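Local structure of protein-glutamine gamma-glutamyltransferase 2 (Pagrus major, 1G0D) at residues S129-F134 with I187-L192; Y177-D182 with V282-G287. The protein is a calcium-dependent acyltransferase thought to cross-link proteins by joining peptide-bound glutamine to lysine side chains or other primary amines. One frame throughout, in Å; residues are numbered along the deposited sequence.

Contact 1 (S129-F134 with I187-L192)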
loop_
_atom_site.group_PDB
_atom_site.type_symbol
_atom_site.label_atom_id
_atom_site.label_comp_id
_atom_site.label_asym_id
_atom_site.label_seq_id
_atom_site.Cartn_x
_atom_site.Cartn_y
_atom_site.Cartn_z
ATOM N N SER A 129 3.765 -4.494 32.021
ATOM C CA SER A 129 4.054 -4.883 30.663
ATOM C C SER A 129 4.415 -3.706 29.785
ATOM O O SER A 129 4.188 -2.544 30.133
ATOM C CB SER A 129 2.856 -5.624 30.086
ATOM O OG SER A 129 1.846 -4.690 29.790
ATOM N N PHE A 130 5.008 -4.023 28.648
ATOM C CA PHE A 130 5.398 -3.006 27.694
ATOM C C PHE A 130 5.472 -3.656 26.303
ATOM O O PHE A 130 5.475 -4.894 26.183
ATOM C CB PHE A 130 6.743 -2.348 28.118
ATOM C CG PHE A 130 7.938 -3.287 28.129
ATOM C CD1 PHE A 130 8.648 -3.569 26.947
ATOM C CD2 PHE A 130 8.340 -3.907 29.308
ATOM C CE1 PHE A 130 9.718 -4.448 26.942
ATOM C CE2 PHE A 130 9.411 -4.788 29.301
ATOM C CZ PHE A 130 10.098 -5.059 28.117
ATOM N N HIS A 131 5.491 -2.836 25.261
ATOM C CA HIS A 131 5.567 -3.342 23.907
ATOM C C HIS A 131 6.887 -2.973 23.274
ATOM O O HIS A 131 7.441 -1.922 23.548
ATOM C CB HIS A 131 4.449 -2.758 23.085
ATOM C CG HIS A 131 3.119 -3.369 23.364
ATOM N ND1 HIS A 131 2.246 -2.850 24.294
ATOM C CD2 HIS A 131 2.488 -4.422 22.800
ATOM C CE1 HIS A 131 1.133 -3.558 24.289
ATOM N NE2 HIS A 131 1.254 -4.518 23.391
ATOM N N MET A 132 7.387 -3.837 22.414
ATOM C CA MET A 132 8.656 -3.591 21.760
ATOM C C MET A 132 8.501 -3.613 20.236
ATOM O O MET A 132 7.979 -4.577 19.675
ATOM C CB MET A 132 9.655 -4.651 22.194
ATOM C CG MET A 132 10.981 -4.547 21.489
ATOM S SD MET A 132 12.116 -3.451 22.364
ATOM C CE MET A 132 12.505 -4.427 23.804
ATOM N N LEU A 133 8.964 -2.550 19.585
ATOM C CA LEU A 133 8.904 -2.380 18.130
ATOM C C LEU A 133 10.316 -2.396 17.483
ATOM O O LEU A 133 11.328 -2.443 18.166
ATOM C CB LEU A 133 8.239 -1.035 17.801
ATOM C CG LEU A 133 6.768 -0.717 18.091
ATOM C CD1 LEU A 133 6.029 -1.868 18.720
ATOM C CD2 LEU A 133 6.743 0.467 18.949
ATOM N N PHE A 134 10.364 -2.342 16.155
ATOM C CA PHE A 134 11.618 -2.334 15.416
ATOM C C PHE A 134 12.219 -0.928 15.608
ATOM O O PHE A 134 11.492 0.033 15.822
ATOM C CB PHE A 134 11.331 -2.605 13.927
ATOM C CG PHE A 134 11.117 -4.062 13.607
ATOM C CD1 PHE A 134 9.841 -4.557 13.340
ATOM C CD2 PHE A 134 12.178 -4.955 13.625
ATOM C CE1 PHE A 134 9.633 -5.924 13.110
ATOM C CE2 PHE A 134 11.980 -6.328 13.396
ATOM C CZ PHE A 134 10.716 -6.810 13.143
ATOM N N ILE A 187 -3.639 -4.145 17.443
ATOM C CA ILE A 187 -4.199 -4.967 16.370
ATOM C C ILE A 187 -3.075 -5.486 15.464
ATOM O O ILE A 187 -3.177 -6.566 14.881
ATOM C CB ILE A 187 -5.163 -4.183 15.464
ATOM C CG1 ILE A 187 -6.381 -3.689 16.246
ATOM C CG2 ILE A 187 -5.643 -5.085 14.379
ATOM C CD1 ILE A 187 -7.111 -2.522 15.614
ATOM N N CYS A 188 -2.006 -4.709 15.319
ATOM C CA CYS A 188 -0.905 -5.146 14.490
ATOM C C CYS A 188 -0.346 -6.433 15.077
ATOM O O CYS A 188 -0.158 -7.373 14.326
ATOM C CB CYS A 188 0.159 -4.065 14.397
ATOM S SG CYS A 188 -0.311 -2.726 13.309
ATOM N N PHE A 189 -0.101 -6.493 16.395
ATOM C CA PHE A 189 0.399 -7.722 17.059
ATOM C C PHE A 189 -0.648 -8.831 17.037
ATOM O O PHE A 189 -0.311 -9.994 17.176
ATOM C CB PHE A 189 0.801 -7.471 18.523
ATOM C CG PHE A 189 2.134 -6.776 18.677
ATOM C CD1 PHE A 189 2.201 -5.467 19.154
ATOM C CD2 PHE A 189 3.305 -7.384 18.237
ATOM C CE1 PHE A 189 3.413 -4.770 19.177
ATOM C CE2 PHE A 189 4.522 -6.695 18.257
ATOM C CZ PHE A 189 4.579 -5.384 18.722
ATOM N N GLU A 190 -1.915 -8.464 16.853
ATOM C CA GLU A 190 -3.014 -9.431 16.769
ATOM C C GLU A 190 -2.972 -10.141 15.407
ATOM O O GLU A 190 -3.307 -11.320 15.266
ATOM C CB GLU A 190 -4.340 -8.695 16.913
ATOM C CG GLU A 190 -5.455 -9.592 17.367
ATOM C CD GLU A 190 -6.821 -8.933 17.360
ATOM O OE1 GLU A 190 -7.779 -9.667 17.652
ATOM O OE2 GLU A 190 -6.957 -7.719 17.065
ATOM N N VAL A 191 -2.589 -9.398 14.381
ATOM C CA VAL A 191 -2.466 -9.966 13.052
ATOM C C VAL A 191 -1.326 -10.993 13.112
ATOM O O VAL A 191 -1.382 -12.040 12.485
ATOM C CB VAL A 191 -2.095 -8.873 12.009
ATOM C CG1 VAL A 191 -1.840 -9.506 10.650
ATOM C CG2 VAL A 191 -3.220 -7.845 11.905
ATOM N N LEU A 192 -0.291 -10.703 13.894
ATOM C CA LEU A 192 0.838 -11.617 13.979
ATOM C C LEU A 192 0.416 -12.833 14.799
ATOM O O LEU A 192 0.886 -13.955 14.567
ATOM C CB LEU A 192 2.039 -10.910 14.640
ATOM C CG LEU A 192 3.001 -9.995 13.831
ATOM C CD1 LEU A 192 4.053 -9.356 14.742
ATOM C CD2 LEU A 192 3.688 -10.810 12.726
#

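Contact 2 (Y177-D182 with V282-G287)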
loop_
_atom_site.group_PDB
_atom_site.type_symbol
_atom_site.label_atom_id
_atom_site.label_comp_id
_atom_site.label_asym_id
_atom_site.label_seq_id
_atom_site.Cartn_x
_atom_site.Cartn_y
_atom_site.Cartn_z
ATOM N N TYR A 177 -2.819 6.475 6.781
ATOM C CA TYR A 177 -2.264 5.222 7.279
ATOM C C TYR A 177 -2.639 5.036 8.732
ATOM O O TYR A 177 -2.741 3.908 9.209
ATOM C CB TYR A 177 -0.754 5.199 7.143
ATOM C CG TYR A 177 -0.292 5.257 5.724
ATOM C CD1 TYR A 177 -0.728 4.337 4.792
ATOM C CD2 TYR A 177 0.575 6.265 5.305
ATOM C CE1 TYR A 177 -0.311 4.418 3.457
ATOM C CE2 TYR A 177 0.991 6.366 4.007
ATOM C CZ TYR A 177 0.549 5.445 3.078
ATOM O OH TYR A 177 0.987 5.576 1.783
ATOM N N GLY A 178 -2.826 6.146 9.432
ATOM C CA GLY A 178 -3.198 6.102 10.841
ATOM C C GLY A 178 -2.508 5.066 11.714
ATOM O O GLY A 178 -3.169 4.481 12.550
ATOM N N GLN A 179 -1.202 4.821 11.554
ATOM C CA GLN A 179 -0.537 3.819 12.391
ATOM C C GLN A 179 -0.453 4.165 13.881
ATOM O O GLN A 179 -0.253 3.274 14.719
ATOM C CB GLN A 179 0.869 3.510 11.871
ATOM C CG GLN A 179 1.765 4.698 11.763
ATOM C CD GLN A 179 1.709 5.323 10.402
ATOM O OE1 GLN A 179 0.715 5.183 9.656
ATOM N NE2 GLN A 179 2.774 6.026 10.055
ATOM N N PHE A 180 -0.633 5.438 14.229
ATOM C CA PHE A 180 -0.568 5.836 15.641
ATOM C C PHE A 180 -1.922 6.157 16.263
ATOM O O PHE A 180 -1.982 6.720 17.363
ATOM C CB PHE A 180 0.377 7.023 15.817
ATOM C CG PHE A 180 1.762 6.746 15.318
ATOM C CD1 PHE A 180 2.378 5.516 15.583
ATOM C CD2 PHE A 180 2.425 7.676 14.543
ATOM C CE1 PHE A 180 3.618 5.218 15.082
ATOM C CE2 PHE A 180 3.665 7.402 14.037
ATOM C CZ PHE A 180 4.269 6.166 14.302
ATOM N N GLU A 181 -2.998 5.798 15.548
ATOM C CA GLU A 181 -4.373 6.006 16.012
ATOM C C GLU A 181 -4.623 4.996 17.098
ATOM O O GLU A 181 -3.967 3.968 17.149
ATOM C CB GLU A 181 -5.370 5.818 14.874
ATOM C CG GLU A 181 -5.330 6.936 13.825
ATOM C CD GLU A 181 -5.849 8.294 14.315
ATOM O OE1 GLU A 181 -7.001 8.631 13.976
ATOM O OE2 GLU A 181 -5.115 9.032 15.012
ATOM N N ASP A 182 -5.575 5.254 17.965
ATOM C CA ASP A 182 -5.742 4.335 19.071
ATOM C C ASP A 182 -5.902 2.894 18.750
ATOM O O ASP A 182 -6.745 2.540 17.935
ATOM C CB ASP A 182 -6.909 4.733 19.942
ATOM C CG ASP A 182 -6.642 5.971 20.702
ATOM O OD1 ASP A 182 -7.459 6.321 21.571
ATOM O OD2 ASP A 182 -5.611 6.597 20.414
ATOM N N VAL A 282 0.559 -1.177 8.977
ATOM C CA VAL A 282 1.019 -2.115 9.973
ATOM C C VAL A 282 2.542 -2.209 10.086
ATOM O O VAL A 282 3.075 -2.267 11.177
ATOM C CB VAL A 282 0.403 -3.551 9.693
ATOM C CG1 VAL A 282 0.991 -4.584 10.678
ATOM C CG2 VAL A 282 -1.147 -3.496 9.826
ATOM N N LEU A 283 3.249 -2.236 8.971
ATOM C CA LEU A 283 4.695 -2.343 9.038
ATOM C C LEU A 283 5.255 -0.997 9.589
ATOM O O LEU A 283 6.113 -0.969 10.484
ATOM C CB LEU A 283 5.227 -2.725 7.646
ATOM C CG LEU A 283 4.730 -4.109 7.170
ATOM C CD1 LEU A 283 4.882 -4.213 5.681
ATOM C CD2 LEU A 283 5.495 -5.238 7.848
ATOM N N ARG A 284 4.741 0.124 9.097
ATOM C CA ARG A 284 5.177 1.407 9.636
ATOM C C ARG A 284 4.941 1.352 11.155
ATOM O O ARG A 284 5.839 1.606 11.924
ATOM C CB ARG A 284 4.399 2.543 8.990
ATOM C CG ARG A 284 5.121 3.080 7.801
ATOM C CD ARG A 284 4.543 4.374 7.284
ATOM N NE ARG A 284 5.020 4.608 5.912
ATOM C CZ ARG A 284 4.778 5.713 5.219
ATOM N NH1 ARG A 284 4.063 6.683 5.771
ATOM N NH2 ARG A 284 5.254 5.874 3.986
ATOM N N CYS A 285 3.747 0.962 11.594
ATOM C CA CYS A 285 3.466 0.855 13.035
ATOM C C CYS A 285 4.461 -0.027 13.788
ATOM O O CYS A 285 4.912 0.345 14.847
ATOM C CB CYS A 285 2.062 0.304 13.286
ATOM S SG CYS A 285 1.467 0.524 14.995
ATOM N N LEU A 286 4.808 -1.195 13.266
ATOM C CA LEU A 286 5.740 -2.060 13.976
ATOM C C LEU A 286 7.151 -1.513 13.904
ATOM O O LEU A 286 8.040 -1.982 14.613
ATOM C CB LEU A 286 5.696 -3.487 13.418
ATOM C CG LEU A 286 4.339 -4.172 13.604
ATOM C CD1 LEU A 286 4.430 -5.655 13.260
ATOM C CD2 LEU A 286 3.865 -4.029 15.025
ATOM N N GLY A 287 7.382 -0.544 13.029
ATOM C CA GLY A 287 8.716 0.026 12.959
ATOM C C GLY A 287 9.551 -0.275 11.734
ATOM O O GLY A 287 10.729 0.107 11.662
#

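Contact 1 (S129-F134 with I187-L192)
Phe189 is the one residue of helix 187-192 that meets strand 129-133, and three consecutive strand residues receive its ring. The aromatic part of the contact is with His131. The two rings lie nearly parallel, their planes 23° apart, but they are slid past each other with centroids 5.6 Å apart, so little of one covers the other; the nearest approach is His131 CD2 to Phe189 CE1 at 3.8 Å. The side chains run past each other in opposite directions, both with CG anti to the carbonyl carbon (chi1 -76° in His131, -77° in Phe189). The apolar part comes from Leu133, whose side chain crosses that of Phe189 at about a right angle and sets CD1 at the edge of the ring, 3.8 Å from Phe189 CZ. A backbone group completes the set: Met132 O also lies near the ring plane, 3.6 Å from Phe189 CZ, facing the slightly positive rim of the phenyl group. Beyond the two segments, His107 stacks on His131, and Leu286 of helix 272-286 touches Phe189. With an alanine for Phe189, a gap would probably open between strand and helix, costing Leu133 CD1 its ring contact, though His131 would keep its stack with His107. The contact thus rests on one buried aromatic ring, which joins the last strand of the N-terminal beta-sandwich to a helix of the catalytic core by dispersion and weak ring electrostatics.

Contact 2 (Y177-D182 with V282-G287)
Tyr177 CE2 lies over one face of the Arg284 guanidinium, 4.0 Å from Arg284 CZ. The two planes are inclined at 61°, so the groups do not stack flat; NH1 of Arg284 comes obliquely to the ring, 3.5 Å from Tyr177 CD2. The amide of Gln179 is turned almost perpendicular to the guanidinium, at 82°, and meets the arginine further back along its chain: Gln179 NE2 is 3.7 Å from Arg284 CD. Within the loop, Gln179 CG sits over the centre of one face of the Phe180 ring, 3.7 Å above its plane. A chi1 of 57° places this CG between the backbone N and the carbonyl carbon, and a bend at chi2 then carries the amide across to Arg284. Both polar ends are held from outside: Asn157 O accepts from Gln179 NE2 and from Arg284 NH1, while Thr290 O accepts from Arg284 NH2. One shared carbonyl ties loop and arginine to the same point. Nearer the backbone, Gln179 CB packs on Cys285 CB at 3.7 Å, and Gln179 O lies 3.3 Å from Cys285 SG. The loop makes a type I beta turn from Gly178 to Glu181, whereas helix 272-286 is closed by a Schellman motif, Gly287 being the first residue beyond it. Side-chain contacts thus fasten the loop to the last turns of the helix that begins with catalytic Cys272, the central helix of the papain-like transglutaminase core.

In the fold
The centres of the two contacts lie 11 Å apart, and their segments alternate along the chain: 129-134, 177-182, 187-192, 282-287. The loop of contact 2 leads directly into helix 184-193 of contact 1, while the C-terminal end of helix 272-286 reaches back to the end of the strand, where N of Phe134, the residue just after it, lies 2.8 Å from Leu286 O, a probable hydrogen bond. Cys188 of the first helix packs on Val282 of the second. Together they illustrate how a domain junction is built by interlocked segments: strand 121-133 of the N-terminal domain, helix 184-193 and the far end of the helix that starts with Cys272 meet as one buried unit.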